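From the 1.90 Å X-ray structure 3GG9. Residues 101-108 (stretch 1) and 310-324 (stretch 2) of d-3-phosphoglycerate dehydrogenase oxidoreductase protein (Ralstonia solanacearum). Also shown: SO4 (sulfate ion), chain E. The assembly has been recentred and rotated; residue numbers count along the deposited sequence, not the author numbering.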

# COMPACT_ATOMS: atom_id res chain seq x y z
N VAL A 101 -7.51 -3.33 -37.32
CA VAL A 101 -7.31 -3.16 -35.89
C VAL A 101 -6.70 -4.44 -35.35
O VAL A 101 -7.28 -5.53 -35.49
CB VAL A 101 -8.61 -2.79 -35.16
CG1 VAL A 101 -8.40 -2.77 -33.65
CG2 VAL A 101 -9.10 -1.41 -35.65
N LEU A 102 -5.52 -4.32 -34.75
CA LEU A 102 -4.81 -5.48 -34.23
C LEU A 102 -5.06 -5.60 -32.74
O LEU A 102 -5.05 -4.60 -32.03
CB LEU A 102 -3.31 -5.38 -34.54
CG LEU A 102 -2.93 -4.99 -35.97
CD1 LEU A 102 -1.45 -5.12 -36.19
CD2 LEU A 102 -3.68 -5.80 -37.01
N GLU A 103 -5.32 -6.82 -32.28
CA GLU A 103 -5.72 -7.05 -30.90
C GLU A 103 -4.57 -7.68 -30.15
O GLU A 103 -3.96 -8.65 -30.62
CB GLU A 103 -6.96 -7.96 -30.83
CG GLU A 103 -7.42 -8.28 -29.41
CD GLU A 103 -8.83 -8.83 -29.34
OE1 GLU A 103 -9.55 -8.49 -28.37
OE2 GLU A 103 -9.23 -9.59 -30.25
N GLY A 104 -4.27 -7.11 -28.99
CA GLY A 104 -3.26 -7.68 -28.13
C GLY A 104 -3.83 -8.65 -27.12
O GLY A 104 -4.98 -9.09 -27.23
N LYS A 105 -3.01 -9.01 -26.14
CA LYS A 105 -3.47 -9.77 -24.99
C LYS A 105 -3.18 -8.98 -23.71
O LYS A 105 -2.27 -8.15 -23.67
CB LYS A 105 -2.81 -11.16 -24.94
CG LYS A 105 -3.21 -12.06 -26.12
CD LYS A 105 -3.77 -13.40 -25.64
CE LYS A 105 -4.57 -14.09 -26.74
NZ LYS A 105 -5.10 -15.43 -26.32
N GLY A 106 -3.97 -9.24 -22.69
CA GLY A 106 -3.78 -8.61 -21.39
C GLY A 106 -3.44 -9.58 -20.28
O GLY A 106 -3.32 -10.79 -20.52
N SER A 107 -3.30 -9.05 -19.07
CA SER A 107 -2.95 -9.87 -17.91
C SER A 107 -3.64 -9.30 -16.66
O SER A 107 -3.72 -8.08 -16.49
CB SER A 107 -1.42 -9.94 -17.73
OG SER A 107 -1.04 -10.49 -16.48
N PRO A 108 -4.16 -10.19 -15.78
CA PRO A 108 -4.84 -9.65 -14.61
C PRO A 108 -3.88 -9.28 -13.46
O PRO A 108 -4.32 -8.66 -12.52
CB PRO A 108 -5.76 -10.80 -14.17
CG PRO A 108 -4.89 -12.08 -14.51
CD PRO A 108 -4.17 -11.68 -15.81
N GLU A 310 6.12 -4.37 -20.81
CA GLU A 310 6.93 -5.25 -21.66
C GLU A 310 6.03 -6.22 -22.45
O GLU A 310 6.17 -6.31 -23.66
CB GLU A 310 8.00 -6.01 -20.86
CG GLU A 310 9.17 -5.14 -20.35
CD GLU A 310 10.16 -4.64 -21.43
OE1 GLU A 310 11.11 -3.91 -21.02
OE2 GLU A 310 10.01 -4.95 -22.65
N MET A 311 5.11 -6.91 -21.76
CA MET A 311 4.17 -7.87 -22.37
C MET A 311 3.19 -7.18 -23.32
O MET A 311 3.06 -7.58 -24.48
CB MET A 311 3.38 -8.64 -21.29
CG MET A 311 2.39 -9.69 -21.85
SD MET A 311 1.02 -10.14 -20.74
CE MET A 311 1.88 -11.26 -19.63
N TYR A 312 2.52 -6.14 -22.84
CA TYR A 312 1.52 -5.42 -23.63
C TYR A 312 2.07 -4.86 -24.94
O TYR A 312 1.54 -5.16 -26.00
CB TYR A 312 0.83 -4.34 -22.81
CG TYR A 312 -0.32 -4.84 -21.93
CD1 TYR A 312 -1.63 -4.49 -22.21
CD2 TYR A 312 -0.09 -5.67 -20.83
CE1 TYR A 312 -2.69 -4.94 -21.41
CE2 TYR A 312 -1.14 -6.13 -20.02
CZ TYR A 312 -2.44 -5.75 -20.31
OH TYR A 312 -3.48 -6.20 -19.53
N PHE A 313 3.13 -4.05 -24.86
CA PHE A 313 3.78 -3.48 -26.05
C PHE A 313 4.53 -4.51 -26.88
O PHE A 313 4.52 -4.45 -28.12
CB PHE A 313 4.68 -2.33 -25.64
CG PHE A 313 3.89 -1.16 -25.10
CD1 PHE A 313 3.38 -0.21 -25.97
CD2 PHE A 313 3.60 -1.07 -23.74
CE1 PHE A 313 2.63 0.86 -25.50
CE2 PHE A 313 2.82 0.01 -23.23
CZ PHE A 313 2.34 0.96 -24.13
N GLY A 314 5.19 -5.45 -26.22
CA GLY A 314 5.85 -6.54 -26.97
C GLY A 314 4.87 -7.14 -27.97
O GLY A 314 5.18 -7.26 -29.16
N ILE A 315 3.67 -7.47 -27.50
CA ILE A 315 2.62 -8.04 -28.34
C ILE A 315 2.08 -7.07 -29.38
O ILE A 315 1.93 -7.45 -30.53
CB ILE A 315 1.47 -8.67 -27.49
CG1 ILE A 315 1.97 -9.96 -26.84
CG2 ILE A 315 0.24 -8.97 -28.34
CD1 ILE A 315 1.11 -10.42 -25.69
N ALA A 316 1.77 -5.83 -28.99
CA ALA A 316 1.29 -4.84 -29.97
C ALA A 316 2.31 -4.56 -31.09
O ALA A 316 1.92 -4.40 -32.26
CB ALA A 316 0.82 -3.53 -29.28
N PHE A 317 3.60 -4.53 -30.74
CA PHE A 317 4.69 -4.31 -31.70
C PHE A 317 4.90 -5.52 -32.60
O PHE A 317 5.02 -5.37 -33.81
CB PHE A 317 6.02 -3.98 -31.00
CG PHE A 317 6.01 -2.69 -30.22
CD1 PHE A 317 5.01 -1.74 -30.38
CD2 PHE A 317 7.04 -2.42 -29.31
CE1 PHE A 317 5.03 -0.55 -29.65
CE2 PHE A 317 7.07 -1.23 -28.60
CZ PHE A 317 6.06 -0.30 -28.76
N GLN A 318 4.95 -6.71 -32.00
CA GLN A 318 5.02 -7.95 -32.79
C GLN A 318 3.82 -8.11 -33.72
O GLN A 318 3.96 -8.60 -34.84
CB GLN A 318 5.18 -9.18 -31.89
CG GLN A 318 5.65 -10.46 -32.60
CD GLN A 318 6.95 -10.27 -33.40
OE1 GLN A 318 7.95 -9.77 -32.88
NE2 GLN A 318 6.93 -10.69 -34.68
N ASN A 319 2.64 -7.64 -33.28
CA ASN A 319 1.45 -7.68 -34.14
C ASN A 319 1.64 -6.89 -35.44
O ASN A 319 1.26 -7.36 -36.52
CB ASN A 319 0.19 -7.24 -33.38
CG ASN A 319 -0.37 -8.32 -32.46
OD1 ASN A 319 0.01 -9.50 -32.53
ND2 ASN A 319 -1.30 -7.93 -31.60
N ILE A 320 2.22 -5.69 -35.34
CA ILE A 320 2.54 -4.89 -36.51
C ILE A 320 3.51 -5.65 -37.43
O ILE A 320 3.27 -5.77 -38.63
CB ILE A 320 3.10 -3.51 -36.15
CG1 ILE A 320 2.03 -2.66 -35.46
CG2 ILE A 320 3.62 -2.79 -37.39
CD1 ILE A 320 2.58 -1.40 -34.78
N LEU A 321 4.57 -6.20 -36.85
CA LEU A 321 5.54 -6.99 -37.62
C LEU A 321 4.93 -8.22 -38.30
O LEU A 321 5.27 -8.52 -39.45
CB LEU A 321 6.73 -7.44 -36.76
CG LEU A 321 7.51 -6.39 -35.95
CD1 LEU A 321 8.74 -7.03 -35.33
CD2 LEU A 321 7.89 -5.15 -36.76
N ASP A 322 4.03 -8.91 -37.61
CA ASP A 322 3.37 -10.11 -38.14
C ASP A 322 2.44 -9.76 -39.30
O ASP A 322 2.36 -10.52 -40.25
CB ASP A 322 2.55 -10.84 -37.07
CG ASP A 322 3.39 -11.53 -36.02
OD1 ASP A 322 4.59 -11.84 -36.24
OD2 ASP A 322 2.82 -11.80 -34.94
N ILE A 323 1.74 -8.63 -39.21
CA ILE A 323 0.83 -8.20 -40.27
C ILE A 323 1.60 -7.85 -41.55
O ILE A 323 1.18 -8.23 -42.65
CB ILE A 323 -0.13 -7.06 -39.80
CG1 ILE A 323 -1.52 -7.62 -39.57
CG2 ILE A 323 -0.26 -5.93 -40.81
CD1 ILE A 323 -1.65 -8.36 -38.31
N LEU A 324 2.74 -7.18 -41.40
CA LEU A 324 3.58 -6.82 -42.53
C LEU A 324 4.18 -8.04 -43.24
O LEU A 324 4.67 -7.92 -44.36
CB LEU A 324 4.68 -5.84 -42.11
CG LEU A 324 4.23 -4.48 -41.59
CD1 LEU A 324 5.40 -3.74 -40.98
CD2 LEU A 324 3.58 -3.64 -42.68
S SO4 E . -6.81 -5.75 -20.96
O1 SO4 E . -5.82 -4.69 -20.97
O2 SO4 E . -6.90 -6.37 -22.27
O3 SO4 E . -6.41 -6.76 -19.98
O4 SO4 E . -8.09 -5.16 -20.57
O HOH W 1 -1.10 -6.37 -25.90

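The segment 101-108 leaves its strand and runs along one side of the helix 310-324, pairing L102 with N319, G104 with A316 and G106 with Y312; the contact buries 491 Å². Around L102 the side-chain packing is apolar. L102 points toward the helix in an m,t rotamer that carries both methyls onto it: L102 CD2 lies 3.5 Å from I323 CD1 and L102 CD1 4.3 Å from I320 CG1, while L102 CD1 also rests 3.5 Å from the backbone N319 O. A branched aliphatic side chain suits this buried site, filling space without needing a polar partner.

N319, chi1 m, turns its amide to the loop, where N319 ND2 donates a weak hydrogen bond to E103 O (2.9 Å, 122°). E103 itself points away, its carboxylate satisfied elsewhere in the structure. At G104 the backbone itself meets the helix, G104 CA lying 3.7 Å from I315 CG2.

Y312 starts out sideways, but its m rotamer brings the ring end to the loop. K105 O lies over one ring face, and Y312 OH accepts a hydrogen bond from S107 N (2.9 Å, 155°). Glycine suits position 106, where G106 CA is 3.1 Å from Y312 OH and an ideal CB would lie 2.7 Å from Y312 OH, a clash. Nearby, the extended t,t start of M311 brings M311 SD within 3.9 Å of S107 CB. Finally, water 1 donates to K105 O (3.1 Å) and Y312 O (2.9 Å), bridging the two backbones.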